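Local atomic coordinates of L-lysine 6-oxidase (Marinomonas mediterranea, PDB entry 3WEU), a protein that oxidises the side-chain amine of free L-lysine with a cysteine tryptophylquinone cofactor, releasing ammonium and the hydrogen peroxide that makes it antibacterial. Residues A[106-111]-A[396-401]; A[348-353]-A[357-362]. One frame throughout, in Å; residues are numbered along the deposited sequence.

Contact 1 of 2, residues A[106-111]-A[396-401]. With SO4 (sulfate ion), chain E.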
loop_
_atom_site.group_PDB
_atom_site.type_symbol
_atom_site.label_atom_id
_atom_site.label_comp_id
_atom_site.label_asym_id
_atom_site.label_seq_id
_atom_site.Cartn_x
_atom_site.Cartn_y
_atom_site.Cartn_z
ATOM N N LEU A 106 -26.669 20.348 -14.599
ATOM C CA LEU A 106 -27.619 20.545 -15.705
ATOM C C LEU A 106 -27.772 21.991 -16.102
ATOM O O LEU A 106 -28.413 22.312 -17.106
ATOM C CB LEU A 106 -28.974 19.895 -15.378
ATOM C CG LEU A 106 -28.928 18.390 -15.277
ATOM C CD1 LEU A 106 -30.143 17.737 -14.697
ATOM C CD2 LEU A 106 -28.682 17.833 -16.647
ATOM N N LEU A 107 -27.159 22.897 -15.336
ATOM C CA LEU A 107 -27.075 24.239 -15.765
ATOM C C LEU A 107 -26.279 24.393 -17.040
ATOM O O LEU A 107 -26.429 25.422 -17.702
ATOM C CB LEU A 107 -26.520 25.176 -14.685
ATOM C CG LEU A 107 -27.438 25.225 -13.451
ATOM C CD1 LEU A 107 -26.683 25.870 -12.288
ATOM C CD2 LEU A 107 -28.686 25.985 -13.751
ATOM N N TYR A 108 -25.445 23.431 -17.365
ATOM C CA TYR A 108 -24.658 23.467 -18.615
ATOM C C TYR A 108 -25.359 22.699 -19.776
ATOM O O TYR A 108 -24.774 22.468 -20.852
ATOM C CB TYR A 108 -23.256 22.871 -18.389
ATOM C CG TYR A 108 -22.426 23.733 -17.453
ATOM C CD1 TYR A 108 -22.605 23.646 -16.062
ATOM C CD2 TYR A 108 -21.527 24.640 -17.938
ATOM C CE1 TYR A 108 -21.849 24.407 -15.214
ATOM C CE2 TYR A 108 -20.830 25.472 -17.099
ATOM C CZ TYR A 108 -20.987 25.335 -15.737
ATOM O OH TYR A 108 -20.320 26.171 -14.884
ATOM N N GLY A 109 -26.576 22.281 -19.518
ATOM C CA GLY A 109 -27.371 21.569 -20.503
ATOM C C GLY A 109 -27.400 20.087 -20.321
ATOM O O GLY A 109 -26.632 19.482 -19.563
ATOM N N ARG A 110 -28.350 19.455 -21.001
ATOM C CA ARG A 110 -28.527 18.023 -20.843
ATOM C C ARG A 110 -27.358 17.235 -21.291
ATOM O O ARG A 110 -27.165 16.120 -20.864
ATOM C CB ARG A 110 -29.792 17.560 -21.557
ATOM C CG ARG A 110 -31.030 17.896 -20.742
ATOM C CD ARG A 110 -32.327 17.597 -21.482
ATOM N NE ARG A 110 -32.408 18.458 -22.651
ATOM C CZ ARG A 110 -33.338 18.342 -23.587
ATOM N NH1 ARG A 110 -34.288 17.403 -23.475
ATOM N NH2 ARG A 110 -33.313 19.169 -24.621
ATOM N N ASP A 111 -26.557 17.788 -22.192
ATOM C CA ASP A 111 -25.398 17.061 -22.657
ATOM C C ASP A 111 -24.327 16.956 -21.582
ATOM O O ASP A 111 -23.336 16.290 -21.791
ATOM C CB ASP A 111 -24.824 17.728 -23.913
ATOM C CG ASP A 111 -25.622 17.379 -25.168
ATOM O OD1 ASP A 111 -26.510 16.486 -25.124
ATOM O OD2 ASP A 111 -25.381 18.039 -26.145
ATOM N N ASP A 396 -15.013 17.699 -24.282
ATOM C CA ASP A 396 -15.605 18.973 -23.997
ATOM C C ASP A 396 -16.022 19.129 -22.496
ATOM O O ASP A 396 -17.010 19.763 -22.179
ATOM C CB ASP A 396 -16.770 19.264 -24.900
ATOM C CG ASP A 396 -17.830 18.245 -24.822
ATOM O OD1 ASP A 396 -17.728 17.305 -24.025
ATOM O OD2 ASP A 396 -18.748 18.383 -25.639
ATOM N N ASN A 397 -15.229 18.517 -21.627
ATOM C CA ASN A 397 -15.404 18.669 -20.177
ATOM C C ASN A 397 -15.360 20.162 -19.822
ATOM O O ASN A 397 -14.483 20.912 -20.326
ATOM C CB ASN A 397 -14.289 17.922 -19.511
ATOM C CG ASN A 397 -14.432 17.900 -18.001
ATOM O OD1 ASN A 397 -15.554 17.760 -17.436
ATOM N ND2 ASN A 397 -13.290 18.135 -17.328
ATOM N N VAL A 398 -16.284 20.600 -18.988
ATOM C CA VAL A 398 -16.384 22.032 -18.654
ATOM C C VAL A 398 -15.255 22.403 -17.701
ATOM O O VAL A 398 -15.050 21.715 -16.658
ATOM C CB VAL A 398 -17.720 22.335 -18.016
ATOM C CG1 VAL A 398 -17.855 23.791 -17.545
ATOM C CG2 VAL A 398 -18.849 22.057 -19.036
ATOM N N VAL A 399 -14.588 23.492 -18.058
ATOM C CA VAL A 399 -13.462 24.062 -17.283
ATOM C C VAL A 399 -13.922 25.404 -16.716
ATOM O O VAL A 399 -14.620 26.174 -17.351
ATOM C CB VAL A 399 -12.273 24.280 -18.216
ATOM C CG1 VAL A 399 -11.145 25.099 -17.612
ATOM C CG2 VAL A 399 -11.774 22.934 -18.686
ATOM N N GLU A 400 -13.517 25.697 -15.478
ATOM C CA GLU A 400 -13.732 27.037 -14.931
ATOM C C GLU A 400 -12.603 27.298 -13.939
ATOM O O GLU A 400 -12.648 26.887 -12.807
ATOM C CB GLU A 400 -15.105 27.163 -14.287
ATOM C CG GLU A 400 -15.388 28.577 -13.910
ATOM C CD GLU A 400 -16.419 28.687 -12.824
ATOM O OE1 GLU A 400 -17.633 28.812 -13.207
ATOM O OE2 GLU A 400 -16.057 28.644 -11.590
ATOM N N LYS A 401 -11.562 27.907 -14.420
ATOM C CA LYS A 401 -10.261 27.871 -13.712
ATOM C C LYS A 401 -10.231 28.806 -12.510
ATOM O O LYS A 401 -9.701 28.428 -11.412
ATOM C CB LYS A 401 -9.176 28.277 -14.640
ATOM C CG LYS A 401 -8.852 27.266 -15.713
ATOM C CD LYS A 401 -7.635 27.716 -16.514
ATOM C CE LYS A 401 -7.210 26.572 -17.453
ATOM N NZ LYS A 401 -5.913 26.931 -18.090
HETATM S S SO4 E . -30.259 21.606 -23.294
HETATM O O1 SO4 E . -29.174 22.443 -23.869
HETATM O O2 SO4 E . -31.126 21.211 -24.440
HETATM O O3 SO4 E . -29.733 20.391 -22.681
HETATM O O4 SO4 E . -30.999 22.252 -22.167
HETATM O O HOH W 1 -18.834 28.350 -15.600
#
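The backbones of 106-111 and 396-401 stay well apart; the nearest CA atoms are those of Tyr108 and Val398, at 8.4 Å, and side chains bridge the gap. Tyr108 ends a short 3-10 turn, which Gly109 N closes by bonding to Leu106 O at 3.0 Å. Its ring reaches across to Val398, where CE2 lies 3.4 Å from CG1. With chi1 at 176°, CG1 is swung anti to the backbone N and meets the ring obliquely; CG2 lies farther off, 3.9 Å from Tyr108 CD2. Beyond the valine, the phenol reaches Glu400 through a water. That water lies in the plane of the ring, 2.7 Å from Tyr108 OH, and donates to Glu400 OE1, also at 2.7 Å. The other carboxylate oxygen, OE2, accepts from Ser383 N, so both ends of the group have a partner. Two residues on, and away from 396-401, Arg110 binds a sulfate, probably from the crystallisation liquor. Arg110 NH2 gives O2 of the ion a nearly straight bond of 3.0 Å at the guanidinium edge. The contact is buried. It joins the loop between strand 80-91 and helix 129-134 to the lead-in of strand 400-402, whose Lys401 is backbone-bonded to Gly382 of strand 381-382. Leu106, on the first loop, packs against helix 489-492.

Contact 2 of 2, residues A[348-353]-A[357-362]. With EDO (1,2-ethanediol), chain N.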
loop_
_atom_site.group_PDB
_atom_site.type_symbol
_atom_site.label_atom_id
_atom_site.label_comp_id
_atom_site.label_asym_id
_atom_site.label_seq_id
_atom_site.Cartn_x
_atom_site.Cartn_y
_atom_site.Cartn_z
ATOM N N GLN A 348 -15.605 38.764 -15.358
ATOM C CA GLN A 348 -16.965 38.517 -15.807
ATOM C C GLN A 348 -17.224 37.021 -15.689
ATOM O O GLN A 348 -16.270 36.210 -15.626
ATOM C CB GLN A 348 -17.101 39.039 -17.244
ATOM C CG GLN A 348 -16.956 40.554 -17.348
ATOM C CD GLN A 348 -18.166 41.307 -16.788
ATOM O OE1 GLN A 348 -19.289 40.957 -17.063
ATOM N NE2 GLN A 348 -17.935 42.257 -15.923
ATOM N N LEU A 349 -18.505 36.634 -15.661
ATOM C CA LEU A 349 -18.884 35.227 -15.602
ATOM C C LEU A 349 -18.782 34.515 -16.928
ATOM O O LEU A 349 -19.166 35.103 -17.927
ATOM C CB LEU A 349 -20.305 34.991 -15.071
ATOM C CG LEU A 349 -20.457 35.137 -13.545
ATOM C CD1 LEU A 349 -20.269 36.589 -13.136
ATOM C CD2 LEU A 349 -21.834 34.650 -13.099
ATOM N N ASP A 350 -18.297 33.274 -16.922
ATOM C CA ASP A 350 -18.350 32.462 -18.128
ATOM C C ASP A 350 -19.821 32.165 -18.453
ATOM O O ASP A 350 -20.668 32.059 -17.569
ATOM C CB ASP A 350 -17.670 31.105 -17.932
ATOM C CG ASP A 350 -16.167 31.190 -17.985
ATOM O OD1 ASP A 350 -15.659 32.316 -18.070
ATOM O OD2 ASP A 350 -15.490 30.133 -17.889
ATOM N N ASN A 351 -20.119 31.965 -19.737
ATOM C CA ASN A 351 -21.417 31.391 -20.087
ATOM C C ASN A 351 -21.453 29.904 -19.629
ATOM O O ASN A 351 -20.466 29.293 -19.106
ATOM C CB ASN A 351 -21.627 31.537 -21.598
ATOM C CG ASN A 351 -20.679 30.666 -22.389
ATOM O OD1 ASN A 351 -20.233 29.617 -21.893
ATOM N ND2 ASN A 351 -20.347 31.085 -23.613
ATOM N N LYS A 352 -22.609 29.310 -19.689
ATOM C CA LYS A 352 -22.710 27.914 -19.292
ATOM C C LYS A 352 -22.891 27.031 -20.528
ATOM O O LYS A 352 -23.711 26.118 -20.534
ATOM C CB LYS A 352 -23.755 27.743 -18.263
ATOM C CG LYS A 352 -23.159 28.291 -16.880
ATOM C CD LYS A 352 -23.995 27.844 -15.729
ATOM C CE LYS A 352 -23.458 28.197 -14.366
ATOM N NZ LYS A 352 -23.210 29.629 -14.262
ATOM N N VAL A 353 -21.952 27.187 -21.446
ATOM C CA VAL A 353 -21.972 26.476 -22.753
ATOM C C VAL A 353 -20.879 25.446 -22.736
ATOM O O VAL A 353 -19.766 25.747 -22.426
ATOM C CB VAL A 353 -21.729 27.425 -23.911
ATOM C CG1 VAL A 353 -21.638 26.665 -25.257
ATOM C CG2 VAL A 353 -22.885 28.402 -23.963
ATOM N N TYR A 357 -14.055 27.428 -24.150
ATOM C CA TYR A 357 -12.982 27.561 -23.196
ATOM C C TYR A 357 -12.408 28.957 -23.099
ATOM O O TYR A 357 -11.993 29.390 -21.991
ATOM C CB TYR A 357 -11.860 26.510 -23.503
ATOM C CG TYR A 357 -12.396 25.145 -23.349
ATOM C CD1 TYR A 357 -12.647 24.631 -22.059
ATOM C CD2 TYR A 357 -12.808 24.371 -24.455
ATOM C CE1 TYR A 357 -13.230 23.392 -21.879
ATOM C CE2 TYR A 357 -13.384 23.145 -24.283
ATOM C CZ TYR A 357 -13.588 22.652 -23.021
ATOM O OH TYR A 357 -14.227 21.473 -22.808
ATOM N N ASP A 358 -12.430 29.717 -24.202
ATOM C CA ASP A 358 -11.803 31.003 -24.186
ATOM C C ASP A 358 -12.731 32.063 -23.636
ATOM O O ASP A 358 -13.330 32.787 -24.380
ATOM C CB ASP A 358 -11.255 31.400 -25.574
ATOM C CG ASP A 358 -10.367 32.634 -25.525
ATOM O OD1 ASP A 358 -9.940 33.105 -24.443
ATOM O OD2 ASP A 358 -10.047 33.158 -26.611
ATOM N N GLN A 359 -12.805 32.123 -22.307
ATOM C CA GLN A 359 -13.840 32.818 -21.580
ATOM C C GLN A 359 -13.152 33.492 -20.420
ATOM O O GLN A 359 -12.029 33.125 -20.076
ATOM C CB GLN A 359 -14.903 31.813 -21.107
ATOM C CG GLN A 359 -15.823 31.316 -22.277
ATOM C CD GLN A 359 -17.213 31.059 -21.781
ATOM O OE1 GLN A 359 -17.968 31.988 -21.473
ATOM N NE2 GLN A 359 -17.510 29.798 -21.576
ATOM N N PRO A 360 -13.829 34.454 -19.807
ATOM C CA PRO A 360 -13.148 35.263 -18.798
ATOM C C PRO A 360 -12.606 34.493 -17.557
ATOM O O PRO A 360 -11.627 34.975 -16.959
ATOM C CB PRO A 360 -14.210 36.289 -18.359
ATOM C CG PRO A 360 -15.326 36.174 -19.383
ATOM C CD PRO A 360 -15.191 34.918 -20.113
ATOM N N GLN A 361 -13.251 33.410 -17.133
ATOM C CA GLN A 361 -12.772 32.686 -15.931
ATOM C C GLN A 361 -11.561 31.814 -16.197
ATOM O O GLN A 361 -11.021 31.247 -15.263
ATOM C CB GLN A 361 -13.919 31.943 -15.268
ATOM C CG GLN A 361 -14.936 32.944 -14.711
ATOM C CD GLN A 361 -16.071 32.309 -13.970
ATOM O OE1 GLN A 361 -17.250 32.307 -14.425
ATOM N NE2 GLN A 361 -15.764 31.849 -12.791
ATOM N N GLN A 362 -11.097 31.750 -17.461
ATOM C CA GLN A 362 -9.832 31.127 -17.813
ATOM C C GLN A 362 -8.686 32.099 -17.869
ATOM O O GLN A 362 -7.562 31.694 -18.149
ATOM C CB GLN A 362 -9.973 30.284 -19.115
ATOM C CG GLN A 362 -10.567 28.927 -18.890
ATOM C CD GLN A 362 -11.965 29.001 -18.249
ATOM O OE1 GLN A 362 -12.140 28.813 -17.053
ATOM N NE2 GLN A 362 -12.954 29.297 -19.053
HETATM C C1 EDO N . -25.961 32.558 -15.141
HETATM O O1 EDO N . -25.367 31.285 -15.513
HETATM C C2 EDO N . -25.552 33.093 -13.770
HETATM O O2 EDO N . -24.975 32.075 -12.966
#
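Residues 348-353 and 357-362 are two arms of one loop between helix 336-344 and strand 381-382, folded back on itself and tied by bonds from side chains to backbone and to one another. Asp350 and Gln361 bond in both directions. Asp350 N donates to Gln361 OE1 at 2.9 Å, nearly straight and on a lone pair in the carbonyl plane. Gln361 N returns a bond of 2.8 Å to Asp350 OD1. The other carboxylate oxygen, OD2, takes Gln362 NE2 at 2.9 Å. Both donors come from the syn side, somewhat out of the carboxylate plane, and together they limit rotation of the group. Gln362 NE2 also donates to Tyr357 O, while its OE1 is taken up by Lys401.

Gln359 lays its amide against the Asp350 carboxylate, with the planes 20° apart. Its chain bends at chi2 (-146°), which brings OE1 to Asn351 N at 2.8 Å. Gln359 NE2 makes a weak bond to Asn351 OD1. The same OD1 receives Val353 N at 3.0 Å from above its carbonyl plane, closing an Asx turn. Asn351 ND2 is held by Asp356. Pro360 packs its CB 3.4 Å from Gln348 O, a buried oxygen with no partner in the model. Lys352 CB points away from 357-362, and NZ binds an ethanediol, probably from the crystallisation liquor. The arrangement is an irregular loop folded back on itself, an Asx turn on one arm and a 3-10 turn at 360-362 on the other, joined by side-chain amides and one carboxylate.

The two contacts are neighbours, with centres 11 Å apart. Contact 2 touches segment 396-401 of contact 1, among other places through Tyr357 and Gln362. Tyr357 OH lies 2.6 Å from Asn397 O, a probable hydrogen bond. The tie from Lys401 N to Gln362 OE1 measures 2.8 Å. The second arm of the 348-362 loop is thus fixed to the run that carries Val398 and Glu400. From the first arm, Lys352 packs on Tyr108, so both segments of contact 1 are touched by contact 2. Neither contact includes Cys516 or Trp581, which form the quinone cofactor. Their bound sulfate and ethanediol are probably crystallisation additives, so they say nothing about where lysine binds.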